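Local coordinates for putative sugar binding protein (Bacteroides vulgatus ATCC 8482, PDB 3KEZ), which probably binds sugars at the outer membrane as a calcium-containing member of the SusD family of nutrient-binding proteins, at residues I305-N317 against V414-T426. Numbering follows the deposited sequence.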
loop_
_atom_site.group_PDB
_atom_site.type_symbol
_atom_site.label_atom_id
_atom_site.label_comp_id
_atom_site.label_asym_id
_atom_site.label_seq_id
_atom_site.Cartn_x
_atom_site.Cartn_y
_atom_site.Cartn_z
ATOM N N ILE A 305 8.644 -7.942 16.300
ATOM C CA ILE A 305 7.995 -8.552 15.142
ATOM C C ILE A 305 9.011 -8.995 14.097
ATOM O O ILE A 305 8.650 -9.259 12.954
ATOM C CB ILE A 305 6.871 -7.677 14.505
ATOM C CG1 ILE A 305 7.352 -6.306 14.003
ATOM C CG2 ILE A 305 5.674 -7.565 15.462
ATOM C CD1 ILE A 305 8.360 -6.388 12.837
ATOM N N LEU A 306 10.268 -9.072 14.504
ATOM C CA LEU A 306 11.325 -9.609 13.685
ATOM C C LEU A 306 11.486 -11.079 14.046
ATOM O O LEU A 306 11.506 -11.445 15.210
ATOM C CB LEU A 306 12.630 -8.841 13.917
ATOM C CG LEU A 306 12.720 -7.343 13.547
ATOM C CD1 LEU A 306 14.202 -6.926 13.718
ATOM C CD2 LEU A 306 12.145 -7.081 12.104
ATOM N N SER A 307 11.570 -11.911 13.019
ATOM C CA SER A 307 11.777 -13.357 13.155
ATOM C C SER A 307 13.140 -13.672 12.585
ATOM O O SER A 307 13.401 -13.457 11.407
ATOM C CB SER A 307 10.736 -14.168 12.394
ATOM O OG SER A 307 9.494 -14.143 13.047
ATOM N N PHE A 308 14.037 -14.158 13.437
ATOM C CA PHE A 308 15.427 -14.385 13.041
ATOM C C PHE A 308 15.671 -15.843 12.646
ATOM O O PHE A 308 15.380 -16.759 13.409
ATOM C CB PHE A 308 16.388 -14.027 14.176
ATOM C CG PHE A 308 16.384 -12.579 14.528
ATOM C CD1 PHE A 308 15.453 -12.080 15.415
ATOM C CD2 PHE A 308 17.305 -11.709 13.957
ATOM C CE1 PHE A 308 15.429 -10.737 15.729
ATOM C CE2 PHE A 308 17.276 -10.356 14.255
ATOM C CZ PHE A 308 16.356 -9.872 15.148
ATOM N N ASP A 309 16.201 -16.034 11.441
ATOM C CA ASP A 309 16.698 -17.318 10.992
ATOM C C ASP A 309 18.086 -17.481 11.564
ATOM O O ASP A 309 19.043 -16.984 10.982
ATOM C CB ASP A 309 16.783 -17.339 9.469
ATOM C CG ASP A 309 17.334 -18.637 8.951
ATOM O OD1 ASP A 309 17.285 -19.587 9.727
ATOM O OD2 ASP A 309 17.851 -18.683 7.818
ATOM N N LYS A 310 18.193 -18.183 12.695
ATOM C CA LYS A 310 19.458 -18.345 13.408
ATOM C C LYS A 310 20.103 -16.964 13.613
ATOM O O LYS A 310 19.431 -16.078 14.125
ATOM C CB LYS A 310 20.377 -19.343 12.693
ATOM C CG LYS A 310 19.792 -20.774 12.522
ATOM C CD LYS A 310 19.138 -21.283 13.830
ATOM C CE LYS A 310 18.825 -22.779 13.820
ATOM N NZ LYS A 310 18.082 -23.152 12.602
ATOM N N LYS A 311 21.360 -16.775 13.220
ATOM C CA LYS A 311 21.971 -15.460 13.223
ATOM C C LYS A 311 22.259 -15.050 11.778
ATOM O O LYS A 311 23.292 -14.445 11.502
ATOM C CB LYS A 311 23.247 -15.427 14.096
ATOM C CG LYS A 311 22.990 -15.575 15.607
ATOM C CD LYS A 311 24.143 -15.026 16.491
ATOM C CE LYS A 311 23.674 -14.695 17.931
ATOM N NZ LYS A 311 22.490 -13.742 18.026
ATOM N N TYR A 312 21.335 -15.359 10.852
ATOM C CA TYR A 312 21.592 -15.155 9.422
ATOM C C TYR A 312 20.782 -14.028 8.766
ATOM O O TYR A 312 21.342 -13.239 8.008
ATOM C CB TYR A 312 21.318 -16.430 8.635
ATOM C CG TYR A 312 21.921 -17.673 9.228
ATOM C CD1 TYR A 312 23.222 -17.667 9.762
ATOM C CD2 TYR A 312 21.197 -18.875 9.253
ATOM C CE1 TYR A 312 23.780 -18.842 10.323
ATOM C CE2 TYR A 312 21.749 -20.043 9.810
ATOM C CZ TYR A 312 23.028 -20.018 10.336
ATOM O OH TYR A 312 23.542 -21.172 10.873
ATOM N N TYR A 313 19.465 -14.041 9.015
ATOM C CA TYR A 313 18.503 -13.124 8.440
ATOM C C TYR A 313 17.410 -12.800 9.450
ATOM O O TYR A 313 17.128 -13.596 10.363
ATOM C CB TYR A 313 17.779 -13.758 7.276
ATOM C CG TYR A 313 18.645 -14.324 6.222
ATOM C CD1 TYR A 313 19.208 -13.503 5.264
ATOM C CD2 TYR A 313 18.882 -15.688 6.156
ATOM C CE1 TYR A 313 20.030 -14.018 4.287
ATOM C CE2 TYR A 313 19.695 -16.218 5.168
ATOM C CZ TYR A 313 20.256 -15.369 4.234
ATOM O OH TYR A 313 21.045 -15.865 3.227
ATOM N N ALA A 314 16.789 -11.641 9.272
ATOM C CA ALA A 314 15.645 -11.249 10.061
ATOM C C ALA A 314 14.489 -10.967 9.118
ATOM O O ALA A 314 14.574 -10.097 8.239
ATOM C CB ALA A 314 15.958 -10.034 10.895
ATOM N N TYR A 315 13.403 -11.706 9.312
ATOM C CA TYR A 315 12.187 -11.530 8.538
ATOM C C TYR A 315 11.202 -10.646 9.299
ATOM O O TYR A 315 11.231 -10.596 10.528
ATOM C CB TYR A 315 11.564 -12.902 8.248
ATOM C CG TYR A 315 12.458 -13.704 7.345
ATOM C CD1 TYR A 315 12.332 -13.597 5.980
ATOM C CD2 TYR A 315 13.516 -14.467 7.853
ATOM C CE1 TYR A 315 13.185 -14.237 5.137
ATOM C CE2 TYR A 315 14.381 -15.142 7.007
ATOM C CZ TYR A 315 14.190 -15.025 5.643
ATOM O OH TYR A 315 14.988 -15.659 4.760
ATOM N N VAL A 316 10.343 -9.940 8.570
ATOM C CA VAL A 316 9.320 -9.123 9.196
ATOM C C VAL A 316 8.084 -9.987 9.396
ATOM O O VAL A 316 7.397 -10.351 8.457
ATOM C CB VAL A 316 8.999 -7.882 8.373
ATOM C CG1 VAL A 316 7.885 -7.045 9.035
ATOM C CG2 VAL A 316 10.290 -7.051 8.180
ATOM N N ASN A 317 7.805 -10.307 10.647
ATOM C CA ASN A 317 6.767 -11.266 11.014
ATOM C C ASN A 317 5.423 -10.574 11.237
ATOM O O ASN A 317 4.761 -10.769 12.279
ATOM C CB ASN A 317 7.204 -12.015 12.295
ATOM C CG ASN A 317 6.431 -13.300 12.516
ATOM O OD1 ASN A 317 6.120 -13.992 11.558
ATOM N ND2 ASN A 317 6.101 -13.613 13.777
ATOM N N VAL A 414 26.402 -2.193 5.067
ATOM C CA VAL A 414 26.949 -2.415 6.404
ATOM C C VAL A 414 26.638 -3.851 6.798
ATOM O O VAL A 414 25.664 -4.431 6.309
ATOM C CB VAL A 414 26.379 -1.443 7.459
ATOM C CG1 VAL A 414 26.959 -0.067 7.255
ATOM C CG2 VAL A 414 24.846 -1.392 7.404
ATOM N N LYS A 415 27.492 -4.433 7.641
ATOM C CA LYS A 415 27.297 -5.793 8.105
ATOM C C LYS A 415 26.816 -5.816 9.558
ATOM O O LYS A 415 27.023 -4.866 10.317
ATOM C CB LYS A 415 28.584 -6.629 7.962
ATOM C CG LYS A 415 29.124 -6.840 6.513
ATOM C CD LYS A 415 28.026 -7.160 5.466
ATOM C CE LYS A 415 28.610 -7.543 4.078
ATOM N NZ LYS A 415 29.031 -6.379 3.250
ATOM N N ASP A 416 26.151 -6.902 9.926
ATOM C CA ASP A 416 25.761 -7.117 11.308
ATOM C C ASP A 416 25.902 -8.593 11.645
ATOM O O ASP A 416 25.402 -9.438 10.903
ATOM C CB ASP A 416 24.311 -6.670 11.511
ATOM C CG ASP A 416 23.960 -6.467 12.986
ATOM O OD1 ASP A 416 23.929 -7.453 13.749
ATOM O OD2 ASP A 416 23.711 -5.309 13.373
ATOM N N SER A 417 26.530 -8.900 12.780
ATOM C CA SER A 417 26.750 -10.273 13.156
ATOM C C SER A 417 25.473 -10.964 13.670
ATOM O O SER A 417 25.448 -12.183 13.753
ATOM C CB SER A 417 27.890 -10.357 14.177
ATOM O OG SER A 417 27.637 -9.493 15.267
ATOM N N ASP A 418 24.406 -10.223 13.975
ATOM C CA ASP A 418 23.125 -10.875 14.374
ATOM C C ASP A 418 22.387 -11.430 13.159
ATOM O O ASP A 418 21.500 -12.276 13.304
ATOM C CB ASP A 418 22.164 -9.911 15.076
ATOM C CG ASP A 418 22.584 -9.538 16.491
ATOM O OD1 ASP A 418 23.315 -10.317 17.136
ATOM O OD2 ASP A 418 22.101 -8.454 16.947
ATOM N N ILE A 419 22.706 -10.898 11.974
ATOM C CA ILE A 419 22.105 -11.344 10.721
ATOM C C ILE A 419 23.208 -11.448 9.681
ATOM O O ILE A 419 23.260 -10.682 8.715
ATOM C CB ILE A 419 20.963 -10.419 10.259
ATOM C CG1 ILE A 419 21.384 -8.929 10.229
ATOM C CG2 ILE A 419 19.759 -10.662 11.143
ATOM C CD1 ILE A 419 20.276 -8.014 9.809
ATOM N N ASN A 420 24.087 -12.431 9.897
ATOM C CA ASN A 420 25.399 -12.441 9.256
ATOM C C ASN A 420 25.396 -12.916 7.825
ATOM O O ASN A 420 26.436 -12.886 7.190
ATOM C CB ASN A 420 26.453 -13.208 10.094
ATOM C CG ASN A 420 26.199 -14.702 10.168
ATOM O OD1 ASN A 420 25.571 -15.283 9.289
ATOM N ND2 ASN A 420 26.711 -15.336 11.212
ATOM N N LYS A 421 24.249 -13.352 7.304
ATOM C CA LYS A 421 24.144 -13.685 5.876
ATOM C C LYS A 421 23.444 -12.620 5.039
ATOM O O LYS A 421 23.316 -12.763 3.820
ATOM C CB LYS A 421 23.448 -15.038 5.690
ATOM C CG LYS A 421 24.302 -16.217 6.137
ATOM C CD LYS A 421 23.554 -17.541 6.059
ATOM C CE LYS A 421 24.390 -18.655 6.681
ATOM N NZ LYS A 421 23.544 -19.740 7.200
ATOM N N THR A 422 22.997 -11.546 5.679
ATOM C CA THR A 422 22.297 -10.489 4.982
ATOM C C THR A 422 23.305 -9.498 4.411
ATOM O O THR A 422 24.037 -8.848 5.153
ATOM C CB THR A 422 21.378 -9.711 5.965
ATOM O OG1 THR A 422 20.475 -10.610 6.616
ATOM C CG2 THR A 422 20.605 -8.582 5.242
ATOM N N LYS A 423 23.326 -9.341 3.105
ATOM C CA LYS A 423 24.250 -8.392 2.492
ATOM C C LYS A 423 23.663 -7.961 1.158
ATOM O O LYS A 423 22.974 -8.745 0.494
ATOM C CB LYS A 423 25.653 -9.012 2.309
ATOM C CG LYS A 423 25.743 -10.151 1.325
ATOM C CD LYS A 423 27.240 -10.650 1.155
ATOM C CE LYS A 423 28.212 -9.513 0.715
ATOM N NZ LYS A 423 29.589 -9.938 0.270
ATOM N N HIS A 424 23.932 -6.723 0.761
ATOM C CA HIS A 424 23.447 -6.257 -0.538
ATOM C C HIS A 424 24.102 -7.029 -1.701
ATOM O O HIS A 424 25.238 -7.510 -1.605
ATOM C CB HIS A 424 23.594 -4.744 -0.683
ATOM C CG HIS A 424 22.577 -3.979 0.092
ATOM N ND1 HIS A 424 21.252 -3.900 -0.286
ATOM C CD2 HIS A 424 22.678 -3.303 1.258
ATOM C CE1 HIS A 424 20.588 -3.188 0.607
ATOM N NE2 HIS A 424 21.433 -2.801 1.549
ATOM N N ASN A 425 23.365 -7.191 -2.789
ATOM C CA ASN A 425 23.912 -7.824 -3.986
ATOM C C ASN A 425 23.172 -7.250 -5.179
ATOM O O ASN A 425 22.246 -7.845 -5.714
ATOM C CB ASN A 425 23.747 -9.353 -3.916
ATOM C CG ASN A 425 24.383 -10.055 -5.073
ATOM O OD1 ASN A 425 25.139 -9.461 -5.855
ATOM N ND2 ASN A 425 24.115 -11.345 -5.181
ATOM N N THR A 426 23.571 -6.047 -5.556
ATOM C CA THR A 426 22.900 -5.294 -6.585
ATOM C C THR A 426 23.878 -4.279 -7.214
ATOM O O THR A 426 24.783 -3.780 -6.547
ATOM C CB THR A 426 21.693 -4.581 -5.975
ATOM O OG1 THR A 426 21.009 -3.826 -6.979
ATOM C CG2 THR A 426 22.150 -3.667 -4.868
HETATM O O HOH W 1 20.352 -12.514 16.249
HETATM O O HOH W 2 18.045 -9.889 7.514
#
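Successive carbonyls in the turn of the hairpin 305-317 receive successive amides of the type I turn Ile-419 to Thr-422: Asn-420 N reaches Lys-311 O in a nearly straight bond of 2.7 Å (N-H...O 175°), and Lys-421 N meets Tyr-312 O at 3.0 Å, in the carbonyl plane on a lone pair. Lys-421, extended beyond CG, runs alongside Tyr-312 and sets NZ over the middle of the ring, 2.9 Å from its centroid, an unusually short cation-pi contact whose exact length is doubtful; Lys-310 CB lies against the opposite face. At the root of the same lysine, CB packs 3.5 Å from Tyr-313 CZ, the side chains crossing at about a right angle. Ile-419 CG2 lies 3.9 Å from Phe-308 CD2, at the ring's edge, and equally far from Ala-314 CB. Lys-311 NZ makes a long salt bridge with Asp-418 OD1 (3.6 Å), and a water accepts from the same ammonium group and donates to Asp-418 O; Asp-418 OD2 is hydrogen-bonded to Tyr-291. A second water joins Ala-314 N to Thr-422 OG1. The loop thus docks on the hairpin's tip, with Ile-419 also against Tyr-291 of helix 288-295, Ala-314 beside strand 284-286 and Thr-422 on strand 55-57.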